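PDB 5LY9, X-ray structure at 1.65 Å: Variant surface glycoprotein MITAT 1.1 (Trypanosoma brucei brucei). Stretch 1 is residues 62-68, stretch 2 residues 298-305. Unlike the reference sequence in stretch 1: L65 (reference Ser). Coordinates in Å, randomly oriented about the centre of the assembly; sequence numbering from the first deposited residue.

Stretch 1 62-68: LQQLTLL
Stretch 2 (298-305) TKLEALFG

Two helical segments of one chain, more than 230 residues apart in sequence, pack obliquely: the axes of helix 62-68 and helix 298-304 approach to 10.0 Å, and their N-to-C directions differ by 118° (signed crossing angle -118°). The nearest CA atoms are Q64 CA and L303 CA, 6.2 Å apart. Both segments stay helical (phi/psi near -60/-45 for most residues) through F304, though its phi/psi is stretched to -118/-7; G305 (85/11) is the first to leave, with a positive phi at which a CB would jam against the preceding carbonyl O, so glycine suits the exit.

L303 is the central bump. Its CB points toward stretch 1, and its m,t side chain (-76°, 173°) fits among Q63, Q64 and L67: L303 CD2 lies 3.7 Å from Q63 CB and 3.8 Å from Q64 CD, while L303 CD1 lies 4.3 Å from L67 CD2. L67, t,p and directed toward stretch 2, answers with its own methyl: L67 CD2 sits among L303, L300 (CD2, 4.0 Å) and F304, meeting the ring at its edge, 3.8 Å from F304 CE2. L300 (m,t) starts sideways, but its end comes nearer. F304 (chi1 -72°, chi2 -64°) likewise brings its ring in from a sideways start, with F304 CE1 3.8 Å from Q64 CB. L67 makes the apolar contacts, with L300, L303 and F304; L303 also packs on the aliphatic and amide carbons of Q63 and Q64. Together the stretches bury 364 Å².

Two hydrogen bonds accompany this packing. Q64 (m,p, chi3 -17°) bends its amide so that Q64 NE2 donates to L303 O at 2.9 Å and 168°, nearly straight; that carbonyl lies in the last turn of the helix. Q63 (m,t, chi3 36°) extends Q63 OE1 to accept from K299 NZ at 2.7 Å, the lysine (t,p,t,t) reaching across with its ammonium group. Within stretch 1, T66 OG1 donates to L62 O at 2.8 Å, while L65 (m,t), which differs from the reference serine, points away.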

ATOM      1  N   LEU A  62     -33.250 -16.795 -19.595  1.00 25.17           N
ATOM      2  CA  LEU A  62     -32.071 -16.349 -20.370  1.00 25.31           C
ATOM      3  C   LEU A  62     -31.799 -14.860 -20.132  1.00 25.08           C
ATOM      4  O   LEU A  62     -30.632 -14.508 -19.868  1.00 24.63           O
ATOM      5  CB  LEU A  62     -32.243 -16.647 -21.861  1.00 26.72           C
ATOM      6  CG  LEU A  62     -31.093 -16.117 -22.716  1.00 25.59           C
ATOM      7  CD1 LEU A  62     -29.818 -16.804 -22.304  1.00 26.62           C
ATOM      8  CD2 LEU A  62     -31.366 -16.348 -24.174  1.00 25.81           C
ATOM      9  N   GLN A  63     -32.819 -14.005 -20.270  1.00 24.12           N
ATOM     10  CA  GLN A  63     -32.591 -12.607 -20.167  1.00 24.41           C
ATOM     11  C   GLN A  63     -32.260 -12.162 -18.731  1.00 23.29           C
ATOM     12  O   GLN A  63     -31.378 -11.337 -18.553  1.00 21.87           O
ATOM     13  CB  GLN A  63     -33.744 -11.760 -20.691  1.00 26.70           C
ATOM     14  CG  GLN A  63     -33.959 -11.922 -22.202  1.00 28.58           C
ATOM     15  CD  GLN A  63     -35.135 -11.055 -22.716  1.00 32.35           C
ATOM     16  OE1 GLN A  63     -35.368  -9.964 -22.267  1.00 32.86           O
ATOM     17  NE2 GLN A  63     -35.834 -11.538 -23.695  1.00 37.26           N
ATOM     18  N   GLN A  64     -32.963 -12.694 -17.740  1.00 22.72           N
ATOM     19  CA  GLN A  64     -32.669 -12.377 -16.316  1.00 22.58           C
ATOM     20  C   GLN A  64     -31.225 -12.759 -15.975  1.00 21.80           C
ATOM     21  O   GLN A  64     -30.464 -11.993 -15.378  1.00 22.05           O
ATOM     22  CB  GLN A  64     -33.594 -13.186 -15.411  1.00 22.60           C
ATOM     23  CG  GLN A  64     -35.051 -12.803 -15.558  1.00 22.40           C
ATOM     24  CD  GLN A  64     -35.839 -13.509 -16.651  1.00 23.39           C
ATOM     25  OE1 GLN A  64     -35.309 -14.114 -17.575  1.00 24.43           O
ATOM     26  NE2 GLN A  64     -37.159 -13.355 -16.587  1.00 24.10           N
ATOM     27  N   LEU A  65     -30.813 -13.918 -16.425  1.00 21.82           N
ATOM     28  CA  LEU A  65     -29.474 -14.439 -16.043  1.00 22.80           C
ATOM     29  C   LEU A  65     -28.335 -13.736 -16.834  1.00 21.60           C
ATOM     30  O   LEU A  65     -27.270 -13.463 -16.297  1.00 21.06           O
ATOM     31  CB  LEU A  65     -29.440 -15.947 -16.254  1.00 25.62           C
ATOM     32  CG  LEU A  65     -30.356 -16.680 -15.242  1.00 27.33           C
ATOM     33  CD1 LEU A  65     -30.315 -18.153 -15.489  1.00 30.81           C
ATOM     34  CD2 LEU A  65     -29.880 -16.442 -13.829  1.00 28.01           C
ATOM     35  N   THR A  66     -28.593 -13.424 -18.092  1.00 21.51           N
ATOM     36  CA  THR A  66     -27.655 -12.635 -18.905  1.00 21.16           C
ATOM     37  C   THR A  66     -27.387 -11.292 -18.225  1.00 21.35           C
ATOM     38  O   THR A  66     -26.253 -10.872 -18.097  1.00 20.99           O
ATOM     39  CB  THR A  66     -28.149 -12.433 -20.304  1.00 21.27           C
ATOM     40  OG1 THR A  66     -28.213 -13.699 -20.988  1.00 21.86           O
ATOM     41  CG2 THR A  66     -27.273 -11.522 -21.100  1.00 21.51           C
ATOM     42  N   LEU A  67     -28.453 -10.630 -17.833  1.00 20.87           N
ATOM     43  CA  LEU A  67     -28.388  -9.364 -17.137  1.00 21.00           C
ATOM     44  C   LEU A  67     -27.593  -9.462 -15.885  1.00 21.31           C
ATOM     45  O   LEU A  67     -26.689  -8.621 -15.610  1.00 21.40           O
ATOM     46  CB  LEU A  67     -29.775  -8.881 -16.857  1.00 21.67           C
ATOM     47  CG  LEU A  67     -29.808  -7.570 -16.115  1.00 22.61           C
ATOM     48  CD1 LEU A  67     -29.157  -6.409 -16.917  1.00 24.32           C
ATOM     49  CD2 LEU A  67     -31.182  -7.238 -15.708  1.00 23.22           C
ATOM     50  N   LEU A  68     -27.836 -10.497 -15.058  1.00 19.83           N
ATOM     51  CA  LEU A  68     -27.134 -10.611 -13.812  1.00 19.67           C
ATOM     52  C   LEU A  68     -25.644 -10.915 -14.034  1.00 19.06           C
ATOM     53  O   LEU A  68     -24.800 -10.372 -13.344  1.00 18.57           O
ATOM     54  CB  LEU A  68     -27.784 -11.695 -12.924  1.00 21.10           C
ATOM     55  CG  LEU A  68     -29.114 -11.264 -12.362  1.00 22.70           C
ATOM     56  CD1 LEU A  68     -29.890 -12.491 -11.792  1.00 23.63           C
ATOM     57  CD2 LEU A  68     -28.983 -10.210 -11.328  1.00 23.18           C
ATOM     58  N   THR A 298     -39.528  -0.652 -16.980  1.00 26.97           N
ATOM     59  CA  THR A 298     -40.571  -1.514 -17.543  1.00 27.08           C
ATOM     60  C   THR A 298     -40.036  -2.861 -17.851  1.00 26.01           C
ATOM     61  O   THR A 298     -40.669  -3.836 -17.518  1.00 26.26           O
ATOM     62  CB  THR A 298     -41.108  -0.894 -18.828  1.00 28.71           C
ATOM     63  OG1 THR A 298     -41.720   0.347 -18.466  1.00 29.28           O
ATOM     64  CG2 THR A 298     -42.133  -1.779 -19.441  1.00 29.67           C
ATOM     65  N   LYS A 299     -38.838  -2.947 -18.452  1.00 24.59           N
ATOM     66  CA  LYS A 299     -38.262  -4.242 -18.765  1.00 24.01           C
ATOM     67  C   LYS A 299     -37.922  -5.005 -17.486  1.00 22.69           C
ATOM     68  O   LYS A 299     -38.114  -6.206 -17.390  1.00 22.31           O
ATOM     69  CB  LYS A 299     -37.014  -4.067 -19.600  1.00 24.37           C
ATOM     70  CG  LYS A 299     -36.346  -5.372 -19.945  1.00 25.83           C
ATOM     71  CD  LYS A 299     -37.228  -6.176 -20.846  1.00 26.45           C
ATOM     72  CE  LYS A 299     -36.408  -7.182 -21.522  1.00 28.55           C
ATOM     73  NZ  LYS A 299     -37.233  -8.061 -22.433  1.00 29.63           N
ATOM     74  N   LEU A 300     -37.354  -4.308 -16.482  1.00 22.44           N
ATOM     75  CA  LEU A 300     -37.058  -4.961 -15.209  1.00 22.42           C
ATOM     76  C   LEU A 300     -38.305  -5.550 -14.545  1.00 23.61           C
ATOM     77  O   LEU A 300     -38.237  -6.638 -13.940  1.00 22.71           O
ATOM     78  CB  LEU A 300     -36.348  -4.025 -14.196  1.00 22.46           C
ATOM     79  CG  LEU A 300     -34.934  -3.598 -14.597  1.00 22.67           C
ATOM     80  CD1 LEU A 300     -34.472  -2.371 -13.834  1.00 23.68           C
ATOM     81  CD2 LEU A 300     -34.013  -4.758 -14.328  1.00 22.64           C
ATOM     82  N   GLU A 301     -39.411  -4.840 -14.637  1.00 23.05           N
ATOM     83  CA  GLU A 301     -40.684  -5.347 -14.037  1.00 24.42           C
ATOM     84  C   GLU A 301     -41.148  -6.602 -14.771  1.00 24.38           C
ATOM     85  O   GLU A 301     -41.650  -7.558 -14.171  1.00 23.91           O
ATOM     86  CB  GLU A 301     -41.744  -4.286 -14.146  1.00 25.70           C
ATOM     87  CG  GLU A 301     -41.519  -3.209 -13.171  1.00 27.92           C
ATOM     88  CD  GLU A 301     -42.254  -1.915 -13.474  1.00 32.76           C
ATOM     89  OE1 GLU A 301     -42.775  -1.681 -14.588  1.00 34.69           O
ATOM     90  OE2 GLU A 301     -42.307  -1.114 -12.507  1.00 39.35           O
ATOM     91  N   ALA A 302     -41.012  -6.576 -16.103  1.00 23.00           N
ATOM     92  CA  ALA A 302     -41.332  -7.755 -16.910  1.00 23.10           C
ATOM     93  C   ALA A 302     -40.445  -8.925 -16.701  1.00 24.67           C
ATOM     94  O   ALA A 302     -40.822 -10.083 -16.945  1.00 25.07           O
ATOM     95  CB  ALA A 302     -41.392  -7.349 -18.392  1.00 24.45           C
ATOM     96  N   LEU A 303     -39.207  -8.670 -16.304  1.00 23.51           N
ATOM     97  CA  LEU A 303     -38.244  -9.738 -16.083  1.00 23.09           C
ATOM     98  C   LEU A 303     -38.378 -10.392 -14.708  1.00 23.14           C
ATOM     99  O   LEU A 303     -38.277 -11.587 -14.568  1.00 23.45           O
ATOM    100  CB  LEU A 303     -36.828  -9.157 -16.201  1.00 24.92           C
ATOM    101  CG  LEU A 303     -36.322  -8.852 -17.653  1.00 26.06           C
ATOM    102  CD1 LEU A 303     -34.980  -8.115 -17.545  1.00 28.38           C
ATOM    103  CD2 LEU A 303     -36.196 -10.149 -18.413  1.00 28.13           C
ATOM    104  N   PHE A 304     -38.550  -9.536 -13.702  1.00 23.15           N
ATOM    105  CA  PHE A 304     -38.324  -9.879 -12.296  1.00 22.69           C
ATOM    106  C   PHE A 304     -39.627  -9.756 -11.471  1.00 22.46           C
ATOM    107  O   PHE A 304     -39.681 -10.172 -10.293  1.00 22.71           O
ATOM    108  CB  PHE A 304     -37.211  -8.954 -11.697  1.00 22.56           C
ATOM    109  CG  PHE A 304     -35.859  -9.284 -12.203  1.00 22.53           C
ATOM    110  CD1 PHE A 304     -35.260 -10.505 -11.928  1.00 22.25           C
ATOM    111  CD2 PHE A 304     -35.202  -8.406 -12.995  1.00 22.89           C
ATOM    112  CE1 PHE A 304     -34.026 -10.838 -12.511  1.00 22.70           C
ATOM    113  CE2 PHE A 304     -33.939  -8.708 -13.521  1.00 23.52           C
ATOM    114  CZ  PHE A 304     -33.393  -9.938 -13.319  1.00 22.65           C
ATOM    115  N   GLY A 305     -40.696  -9.259 -12.036  1.00 21.20           N
ATOM    116  CA  GLY A 305     -41.923  -9.181 -11.286  1.00 21.86           C
ATOM    117  C   GLY A 305     -42.100  -7.964 -10.417  1.00 22.72           C
ATOM    118  O   GLY A 305     -43.044  -7.895  -9.620  1.00 24.39           O
TER